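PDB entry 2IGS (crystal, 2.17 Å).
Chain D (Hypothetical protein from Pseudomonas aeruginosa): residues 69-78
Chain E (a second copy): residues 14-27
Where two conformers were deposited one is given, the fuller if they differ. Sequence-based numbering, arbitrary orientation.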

# COMPACT_ATOMS: atom_id res chain seq x y z
N LEU D 69 15.95 1.57 -7.27
CA LEU D 69 17.19 1.04 -7.84
C LEU D 69 17.71 1.85 -9.05
O LEU D 69 18.92 2.13 -9.15
CB LEU D 69 17.06 -0.45 -8.19
CG LEU D 69 16.89 -1.34 -6.95
CD1 LEU D 69 16.65 -2.77 -7.39
CD2 LEU D 69 18.10 -1.27 -6.02
N ALA D 70 16.79 2.24 -9.94
CA ALA D 70 17.08 3.13 -11.08
C ALA D 70 17.68 4.45 -10.62
O ALA D 70 18.62 4.93 -11.23
CB ALA D 70 15.80 3.39 -11.89
N GLN D 71 17.13 5.01 -9.53
CA GLN D 71 17.63 6.26 -8.95
C GLN D 71 19.09 6.14 -8.50
O GLN D 71 19.87 7.08 -8.64
CB GLN D 71 16.82 6.67 -7.71
CG GLN D 71 15.37 7.01 -7.93
CD GLN D 71 14.63 7.33 -6.62
OE1 GLN D 71 15.10 7.04 -5.49
NE2 GLN D 71 13.46 7.94 -6.77
N GLU D 72 19.44 4.98 -7.95
CA GLU D 72 20.81 4.69 -7.48
C GLU D 72 21.83 4.56 -8.63
O GLU D 72 22.99 4.96 -8.49
CB GLU D 72 20.81 3.40 -6.64
CG GLU D 72 20.12 3.55 -5.25
CD GLU D 72 20.89 4.44 -4.27
OE1 GLU D 72 20.51 4.50 -3.09
OE2 GLU D 72 21.88 5.10 -4.65
N ILE D 73 21.39 3.99 -9.75
CA ILE D 73 22.14 3.93 -11.01
C ILE D 73 22.33 5.33 -11.62
O ILE D 73 23.41 5.66 -12.06
CB ILE D 73 21.39 3.04 -12.02
CG1 ILE D 73 21.30 1.60 -11.50
CG2 ILE D 73 22.03 3.10 -13.43
CD1 ILE D 73 20.32 0.78 -12.28
N ALA D 74 21.27 6.13 -11.65
CA ALA D 74 21.39 7.51 -12.11
C ALA D 74 22.34 8.32 -11.21
O ALA D 74 23.15 9.11 -11.70
CB ALA D 74 20.01 8.16 -12.18
N ASN D 75 22.24 8.10 -9.90
CA ASN D 75 23.12 8.73 -8.94
C ASN D 75 24.60 8.36 -9.13
O ASN D 75 25.48 9.23 -8.98
CB ASN D 75 22.70 8.40 -7.51
CG ASN D 75 23.49 9.20 -6.49
OD1 ASN D 75 23.42 10.43 -6.48
ND2 ASN D 75 24.29 8.52 -5.69
N GLY D 76 24.83 7.07 -9.44
CA GLY D 76 26.15 6.55 -9.80
C GLY D 76 26.71 7.22 -11.03
O GLY D 76 27.91 7.50 -11.11
N VAL D 77 25.86 7.52 -12.01
CA VAL D 77 26.36 8.23 -13.18
C VAL D 77 26.82 9.65 -12.81
O VAL D 77 27.87 10.12 -13.29
CB VAL D 77 25.31 8.25 -14.32
CG1 VAL D 77 25.76 9.20 -15.45
CG2 VAL D 77 25.12 6.84 -14.84
N THR D 78 26.05 10.31 -11.95
CA THR D 78 26.38 11.63 -11.44
C THR D 78 27.65 11.63 -10.61
O THR D 78 28.49 12.53 -10.76
CB THR D 78 25.24 12.15 -10.59
OG1 THR D 78 24.07 12.22 -11.42
CG2 THR D 78 25.56 13.55 -10.02
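Chain E, residues 14-27: QSLANIYKGFARQC

The closest backbone approach in this contact is made where chain E has no side chain. Gly E22 lies directly against Ala D70, with the CA atoms of Gly E22 and Ala D70 4.5 Å apart. The methyl carbon CB of Ala D70 rests 3.7 Å from CA of Gly E22. A CB modelled in ideal position on Gly E22 would point toward chain D and come within 3.0 Å of CB of Ala D70, which is a clash. The bare glycine is therefore what lets the backbones come this close here.

Chain E residues 14-27 are helical throughout, in a helix that begins earlier in the chain. Residues 69-78 of chain D belong to a helix that extends beyond both ends of the stretch. The two run nearly antiparallel. Their N-to-C directions differ by 164°, the signed crossing angle is -164°, and the axes approach to 8.8 Å.

Because the helices are antiparallel, the pairs run in opposite order along the two chains. Gly E22 pairs with Ala D70, Ile E19 with Ala D74, and Ser E15 with Val D77. The CA separations widen along this series. CA of Ala D70 is 4.5 Å from CA of Gly E22, CA of Ala D74 is 5.4 Å from CA of Ile E19, and CA of Val D77 is 6.4 Å from CA of Ser E15.

Larger side chains occupy the wider part. Ile E19 has chi1 m and chi2 t. Its CA-to-CB bond points sideways, but the end of the side chain comes nearer to chain D. CG1 of Ile E19 lies 3.9 Å from CA of Ala D74 and 4.2 Å from CB of the same alanine. CD1 of Ile E19 packs 3.8 Å from CG2 of Val D77. That same CG2 of Val D77 is also 3.8 Å from the backbone O of Ser E15.

The CA-to-CB bond of Ile D73 points toward chain E; its rotamer is also m, t. CG2 of Ile D73 sits 3.9 Å from both O and CB of Asn E18. Near the C-terminal end of the chain E stretch, Gln E26 reaches back to Ala D70, with NE2 of Gln E26 3.8 Å from CB of Ala D70. The chi1 of Gln E26 is 1°, between the usual wells.

No direct hydrogen bond joins the two stretches. One water links them. It donates to O of Asn E18 at 2.7 Å and, weakly, to O of Ala D70 at 3.5 Å. The rest is van der Waals packing. The two stretches bury 365 Å² between them, both sides summed.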

# COMPACT_ATOMS: atom_id res chain seq x y z
N GLN E 14 26.83 3.81 -22.71
CA GLN E 14 26.53 2.83 -21.68
C GLN E 14 25.96 3.54 -20.49
O GLN E 14 25.02 3.05 -19.91
CB GLN E 14 27.78 2.09 -21.22
CG GLN E 14 28.19 0.95 -22.06
CD GLN E 14 28.05 -0.38 -21.35
OE1 GLN E 14 26.93 -0.84 -21.02
NE2 GLN E 14 29.19 -1.04 -21.12
N SER E 15 26.54 4.68 -20.11
CA SER E 15 26.06 5.44 -18.94
C SER E 15 24.65 5.97 -19.14
O SER E 15 23.80 5.82 -18.26
CB SER E 15 27.00 6.60 -18.63
OG SER E 15 28.30 6.10 -18.45
N LEU E 16 24.39 6.57 -20.29
CA LEU E 16 23.04 7.01 -20.61
C LEU E 16 22.09 5.82 -20.86
O LEU E 16 20.93 5.89 -20.49
CB LEU E 16 23.03 8.00 -21.78
CG LEU E 16 23.82 9.32 -21.56
CD1 LEU E 16 24.07 10.03 -22.90
CD2 LEU E 16 23.18 10.30 -20.55
N ALA E 17 22.59 4.72 -21.43
CA ALA E 17 21.70 3.57 -21.65
C ALA E 17 21.24 3.00 -20.32
O ALA E 17 20.08 2.63 -20.15
CB ALA E 17 22.35 2.50 -22.53
N ASN E 18 22.16 2.93 -19.36
CA ASN E 18 21.86 2.45 -18.00
C ASN E 18 20.78 3.26 -17.26
O ASN E 18 19.90 2.69 -16.62
CB ASN E 18 23.15 2.41 -17.15
CG ASN E 18 24.03 1.20 -17.47
OD1 ASN E 18 23.63 0.29 -18.21
ND2 ASN E 18 25.22 1.16 -16.85
N ILE E 19 20.86 4.59 -17.36
CA ILE E 19 19.82 5.49 -16.82
C ILE E 19 18.45 5.25 -17.50
O ILE E 19 17.44 5.12 -16.81
CB ILE E 19 20.21 7.01 -16.97
CG1 ILE E 19 21.37 7.39 -16.04
CG2 ILE E 19 19.01 7.91 -16.68
CD1 ILE E 19 22.20 8.54 -16.52
N TYR E 20 18.43 5.19 -18.82
CA TYR E 20 17.17 4.95 -19.55
C TYR E 20 16.63 3.53 -19.41
O TYR E 20 15.44 3.31 -19.55
CB TYR E 20 17.26 5.41 -21.02
CG TYR E 20 17.18 6.93 -21.11
CD1 TYR E 20 18.28 7.75 -20.77
CD2 TYR E 20 16.00 7.55 -21.51
CE1 TYR E 20 18.19 9.16 -20.85
CE2 TYR E 20 15.90 8.95 -21.60
CZ TYR E 20 16.97 9.75 -21.26
OH TYR E 20 16.82 11.12 -21.36
N LYS E 21 17.52 2.56 -19.16
CA LYS E 21 17.11 1.17 -18.89
C LYS E 21 16.45 1.14 -17.52
O LYS E 21 15.62 0.28 -17.24
CB LYS E 21 18.33 0.24 -18.89
CG LYS E 21 18.05 -1.27 -18.76
CD LYS E 21 19.34 -2.02 -19.09
CE LYS E 21 19.17 -3.53 -19.01
NZ LYS E 21 20.43 -4.21 -18.51
N GLY E 22 16.85 2.11 -16.69
CA GLY E 22 16.24 2.33 -15.39
C GLY E 22 14.86 2.94 -15.53
O GLY E 22 13.90 2.42 -14.95
N PHE E 23 14.75 4.03 -16.28
CA PHE E 23 13.45 4.67 -16.51
C PHE E 23 12.47 3.70 -17.19
O PHE E 23 11.29 3.73 -16.89
CB PHE E 23 13.56 5.95 -17.37
CG PHE E 23 14.32 7.10 -16.72
CD1 PHE E 23 14.14 7.44 -15.37
CD2 PHE E 23 15.18 7.89 -17.48
CE1 PHE E 23 14.84 8.51 -14.79
CE2 PHE E 23 15.87 8.98 -16.92
CZ PHE E 23 15.71 9.28 -15.57
N ALA E 24 12.95 2.85 -18.10
CA ALA E 24 12.07 1.94 -18.83
C ALA E 24 11.48 0.82 -17.95
O ALA E 24 10.35 0.37 -18.20
CB ALA E 24 12.78 1.36 -20.06
N ARG E 25 12.24 0.36 -16.96
CA ARG E 25 11.78 -0.71 -16.06
C ARG E 25 10.75 -0.22 -15.03
O ARG E 25 9.84 -0.97 -14.69
CB ARG E 25 12.95 -1.47 -15.39
CG ARG E 25 12.53 -2.31 -14.17
CD ARG E 25 13.18 -3.69 -14.13
NE ARG E 25 12.36 -4.72 -14.80
CZ ARG E 25 12.74 -5.40 -15.88
NH1 ARG E 25 13.93 -5.21 -16.44
NH2 ARG E 25 11.91 -6.30 -16.41
N GLN E 26 10.89 1.02 -14.55
CA GLN E 26 9.86 1.61 -13.66
C GLN E 26 8.59 1.91 -14.43
O GLN E 26 7.50 1.82 -13.88
CB GLN E 26 10.26 2.92 -13.00
CG GLN E 26 11.58 3.49 -13.32
CD GLN E 26 11.67 4.94 -12.91
OE1 GLN E 26 10.69 5.56 -12.48
NE2 GLN E 26 12.86 5.50 -13.04
N CYS E 27 8.75 2.31 -15.70
CA CYS E 27 7.63 2.56 -16.60
C CYS E 27 6.87 1.28 -16.87
O CYS E 27 5.65 1.23 -16.73
CB CYS E 27 8.12 3.14 -17.93
SG CYS E 27 8.71 4.85 -17.85
O HOH W 1 18.91 2.97 -14.08